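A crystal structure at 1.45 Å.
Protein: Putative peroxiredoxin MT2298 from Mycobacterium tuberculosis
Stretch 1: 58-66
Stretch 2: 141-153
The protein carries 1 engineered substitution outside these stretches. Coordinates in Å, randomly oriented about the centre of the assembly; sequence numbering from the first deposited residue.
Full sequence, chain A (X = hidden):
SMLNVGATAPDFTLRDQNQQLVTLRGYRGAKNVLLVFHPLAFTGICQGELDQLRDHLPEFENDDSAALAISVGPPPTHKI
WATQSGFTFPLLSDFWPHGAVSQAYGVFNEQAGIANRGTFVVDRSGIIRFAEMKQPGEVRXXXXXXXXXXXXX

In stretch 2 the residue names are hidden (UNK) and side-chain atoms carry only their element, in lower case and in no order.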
# COMPACT_ATOMS: atom_id res chain seq x y z
N PRO A 58 -18.59 -18.90 6.91
CA PRO A 58 -18.80 -20.33 6.63
C PRO A 58 -19.53 -20.61 5.30
O PRO A 58 -19.44 -21.74 4.79
CB PRO A 58 -19.64 -20.77 7.82
CG PRO A 58 -19.26 -19.84 8.92
CD PRO A 58 -19.14 -18.52 8.22
N GLU A 59 -20.22 -19.62 4.75
CA GLU A 59 -20.85 -19.75 3.44
C GLU A 59 -19.84 -19.69 2.28
O GLU A 59 -20.13 -20.13 1.18
CB GLU A 59 -21.92 -18.68 3.25
CG GLU A 59 -22.98 -18.70 4.34
CD GLU A 59 -24.07 -17.66 4.13
OE1 GLU A 59 -24.23 -17.19 2.97
OE2 GLU A 59 -24.77 -17.33 5.12
N PHE A 60 -18.66 -19.15 2.55
CA PHE A 60 -17.64 -18.96 1.52
C PHE A 60 -16.38 -19.79 1.69
O PHE A 60 -15.68 -20.03 0.71
CB PHE A 60 -17.24 -17.48 1.50
CG PHE A 60 -18.40 -16.55 1.25
CD1 PHE A 60 -19.02 -16.53 0.02
CD2 PHE A 60 -18.85 -15.69 2.23
CE1 PHE A 60 -20.09 -15.69 -0.23
CE2 PHE A 60 -19.91 -14.82 1.99
CZ PHE A 60 -20.53 -14.83 0.75
N GLU A 61 -16.08 -20.18 2.93
CA GLU A 61 -14.89 -20.93 3.25
C GLU A 61 -15.37 -22.15 4.01
O GLU A 61 -15.75 -22.05 5.18
CB GLU A 61 -13.93 -20.08 4.10
CG GLU A 61 -12.54 -20.64 4.30
CD GLU A 61 -11.73 -19.75 5.24
OE1 GLU A 61 -12.03 -19.80 6.46
OE2 GLU A 61 -10.84 -19.01 4.76
N ASN A 62 -15.34 -23.30 3.33
CA ASN A 62 -15.92 -24.55 3.83
C ASN A 62 -15.31 -25.73 3.06
O ASN A 62 -14.31 -25.55 2.39
CB ASN A 62 -17.45 -24.49 3.72
CG ASN A 62 -17.95 -24.21 2.31
OD1 ASN A 62 -17.52 -24.85 1.33
ND2 ASN A 62 -18.86 -23.25 2.20
N ASP A 63 -15.91 -26.92 3.16
CA ASP A 63 -15.38 -28.10 2.46
C ASP A 63 -15.40 -27.97 0.94
O ASP A 63 -14.56 -28.59 0.27
CB ASP A 63 -16.16 -29.36 2.87
CG ASP A 63 -15.93 -29.75 4.32
OD1 ASP A 63 -14.92 -29.32 4.92
OD2 ASP A 63 -16.76 -30.53 4.87
N ASP A 64 -16.32 -27.17 0.40
CA ASP A 64 -16.48 -27.02 -1.06
C ASP A 64 -15.85 -25.76 -1.66
O ASP A 64 -15.60 -25.72 -2.87
CB ASP A 64 -17.96 -27.03 -1.41
CG ASP A 64 -18.69 -28.25 -0.87
OD1 ASP A 64 -18.10 -29.34 -0.94
OD2 ASP A 64 -19.81 -28.09 -0.38
N SER A 65 -15.63 -24.73 -0.83
CA SER A 65 -15.30 -23.37 -1.31
C SER A 65 -14.16 -22.76 -0.52
O SER A 65 -13.99 -23.02 0.68
CB SER A 65 -16.54 -22.46 -1.19
OG SER A 65 -17.68 -23.06 -1.82
N ALA A 66 -13.40 -21.90 -1.20
CA ALA A 66 -12.41 -21.05 -0.54
C ALA A 66 -12.66 -19.62 -1.01
O ALA A 66 -13.20 -19.41 -2.10
CB ALA A 66 -11.01 -21.47 -0.88
N UNK A 141 -23.51 -7.13 -4.58
CA UNK A 141 -24.56 -7.93 -4.00
C UNK A 141 -24.03 -9.35 -3.78
O UNK A 141 -23.88 -10.13 -4.72
o UNK A 141 -26.84 -9.33 -3.36
c UNK A 141 -26.94 -8.71 -4.43
o UNK A 141 -27.98 -8.68 -5.14
c UNK A 141 -25.75 -7.94 -4.96
N UNK A 142 -23.68 -9.65 -2.53
CA UNK A 142 -23.05 -10.91 -2.19
C UNK A 142 -23.97 -12.16 -2.34
O UNK A 142 -23.50 -13.27 -2.40
c UNK A 142 -20.45 -9.74 0.48
n UNK A 142 -19.70 -8.67 0.68
o UNK A 142 -20.44 -10.70 1.24
c UNK A 142 -22.38 -10.84 -0.82
c UNK A 142 -21.34 -9.72 -0.76
N UNK A 143 -25.27 -11.92 -2.50
CA UNK A 143 -26.17 -13.03 -2.86
C UNK A 143 -25.76 -13.74 -4.15
O UNK A 143 -25.93 -14.94 -4.31
c UNK A 143 -28.21 -11.78 -1.85
c UNK A 143 -27.61 -12.53 -3.02
n UNK A 143 -31.83 -11.22 -4.11
c UNK A 143 -29.65 -11.40 -2.21
n UNK A 143 -29.68 -10.62 -3.46
n UNK A 143 -30.56 -9.82 -5.42
c UNK A 143 -30.69 -10.56 -4.33
N UNK A 144 -25.20 -12.98 -5.09
CA UNK A 144 -24.76 -13.53 -6.35
C UNK A 144 -23.58 -14.48 -6.13
O UNK A 144 -23.40 -15.49 -6.82
c UNK A 144 -24.90 -10.19 -8.43
c UNK A 144 -26.78 -11.79 -8.05
c UNK A 144 -25.46 -11.28 -7.52
c UNK A 144 -24.42 -12.40 -7.32
N UNK A 145 -22.73 -14.14 -5.16
CA UNK A 145 -21.58 -14.95 -4.87
C UNK A 145 -21.94 -16.29 -4.27
O UNK A 145 -21.47 -17.30 -4.71
c UNK A 145 -19.45 -11.96 -3.36
c UNK A 145 -18.14 -11.08 -1.58
c UNK A 145 -18.51 -9.69 -3.53
c UNK A 145 -17.99 -9.88 -2.28
c UNK A 145 -20.67 -14.23 -3.85
c UNK A 145 -18.88 -12.11 -2.10
c UNK A 145 -20.50 -12.09 -5.35
n UNK A 145 -19.94 -10.83 -5.25
c UNK A 145 -19.27 -10.74 -4.05
c UNK A 145 -20.25 -12.81 -4.19
N UNK A 146 -22.78 -16.26 -3.24
CA UNK A 146 -23.24 -17.50 -2.65
C UNK A 146 -24.01 -18.35 -3.68
O UNK A 146 -23.84 -19.55 -3.72
c UNK A 146 -23.35 -16.64 -0.29
o UNK A 146 -25.21 -16.42 -1.73
c UNK A 146 -24.12 -17.28 -1.41
N UNK A 147 -24.83 -17.72 -4.51
CA UNK A 147 -25.56 -18.46 -5.54
C UNK A 147 -24.62 -19.16 -6.52
O UNK A 147 -24.83 -20.30 -6.91
c UNK A 147 -26.48 -17.53 -6.32
o UNK A 147 -26.79 -18.03 -8.63
o UNK A 147 -28.07 -19.05 -7.14
c UNK A 147 -27.18 -18.23 -7.45
N UNK A 148 -23.56 -18.45 -6.93
CA UNK A 148 -22.60 -18.98 -7.87
C UNK A 148 -21.87 -20.20 -7.30
O UNK A 148 -21.66 -21.19 -7.99
c UNK A 148 -21.60 -17.88 -8.25
N UNK A 149 -21.45 -20.09 -6.04
CA UNK A 149 -20.78 -21.18 -5.35
C UNK A 149 -21.71 -22.39 -5.18
O UNK A 149 -21.30 -23.52 -5.39
c UNK A 149 -19.09 -19.76 -4.00
c UNK A 149 -18.86 -19.20 -2.61
c UNK A 149 -17.83 -20.44 -4.52
c UNK A 149 -20.28 -20.71 -3.97
N UNK A 150 -22.97 -22.12 -4.82
CA UNK A 150 -23.96 -23.18 -4.61
C UNK A 150 -24.22 -24.00 -5.88
O UNK A 150 -24.43 -25.22 -5.81
c UNK A 150 -25.26 -22.58 -4.09
N UNK A 151 -24.18 -23.36 -7.04
CA UNK A 151 -24.32 -24.05 -8.33
C UNK A 151 -23.20 -25.06 -8.63
O UNK A 151 -23.36 -25.93 -9.49
c UNK A 151 -24.41 -23.04 -9.46
N UNK A 152 -22.06 -24.94 -7.95
CA UNK A 152 -20.87 -25.72 -8.28
C UNK A 152 -20.47 -26.81 -7.27
O UNK A 152 -19.39 -27.39 -7.39
c UNK A 152 -19.84 -23.77 -9.60
c UNK A 152 -18.80 -22.67 -9.43
c UNK A 152 -19.67 -24.48 -10.93
c UNK A 152 -19.70 -24.73 -8.42
N UNK A 153 -21.32 -27.10 -6.29
CA UNK A 153 -20.90 -27.97 -5.19
C UNK A 153 -20.70 -29.41 -5.64
O UNK A 153 -21.66 -30.09 -6.03
c UNK A 153 -21.97 -26.59 -3.38
c UNK A 153 -21.91 -27.96 -4.03
o UNK A 153 -23.21 -28.33 -4.52
O HOH W 1 -18.86 -24.43 -3.91

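Position 141 has two side-chain carbons, the second carrying two oxygens, and lies out of reach of stretch 1; it is Asp141. Position 142 carries three carbons in a row, the last bonded to one oxygen and one nitrogen. That oxygen lies 4.2 Å from CZ of Phe60, and the amide identifies Gln142. At 143, three carbons lead to a nitrogen and then a carbon holding two more nitrogens, a guanidinium; CA-to-CB points away from stretch 1, and the side chain makes no contact with it: Arg143. Its N donates to OD1 of Asp141 (3.1 Å), a capping bond ahead of the turn that leads into the helix, and its NH2 forms a salt bridge with OD2 of Asp141 (2.8 Å).

Position 144 has four carbons forked at the second and does not reach stretch 1; it is Leu144. Position 145 bears one carbon followed by fused five- and six-membered rings with a single nitrogen, which only an indole explains. Its CB packs 3.9 Å from CE1 of Phe60, and the residue is Trp145. At 146 the first side-chain carbon carries one oxygen and one carbon. The oxygen lies 3.1 Å from O of Arg143, to which it donates, while the methyl approaches both Phe60 and Glu59: Thr146. Its CG2 is 3.4 Å from CE1 of Phe60 and 3.4 Å from OE1 of Glu59.

Position 147, two carbons with two oxygens on the second, is Asp147, and the lone carbon at 148 makes Ala148; neither touches stretch 1. Position 149 has four carbons forked at the second and points toward stretch 1, as Leu149. Its CD1 meets the edge of the Phe60 ring, 3.8 Å from CD1 of that residue, and its CD2 lies 3.8 Å from OG of Ser65. Single carbons at 150 and 151 give Ala150 and Ala151, and four carbons forked at the second give Leu152 at 152, all without contacts to stretch 1. Position 153 again has a carbon bearing one oxygen and one carbon. This is Thr153, whose CG2 lies 4.0 Å from OD2 of Asp64.

The contact buries 382 Å² and contains no direct hydrogen bond. Phe60 is its centre: CA-to-CB points sideways, but the ring reaches residues 142, 145, 146 and 149, whose spacing of three, one and three brings them to the same side of the chain as it winds into the helix. Polar linkage comes through a water, 2.8 Å from OG of Ser65, that donates to O of Leu149 (3.0 Å). Within stretch 1, OD1 of Asn62 accepts from N of Asp64 (2.8 Å), bracing the turn before Ser65.

Stretch 2 (141-153) DQRLWTDALAALT
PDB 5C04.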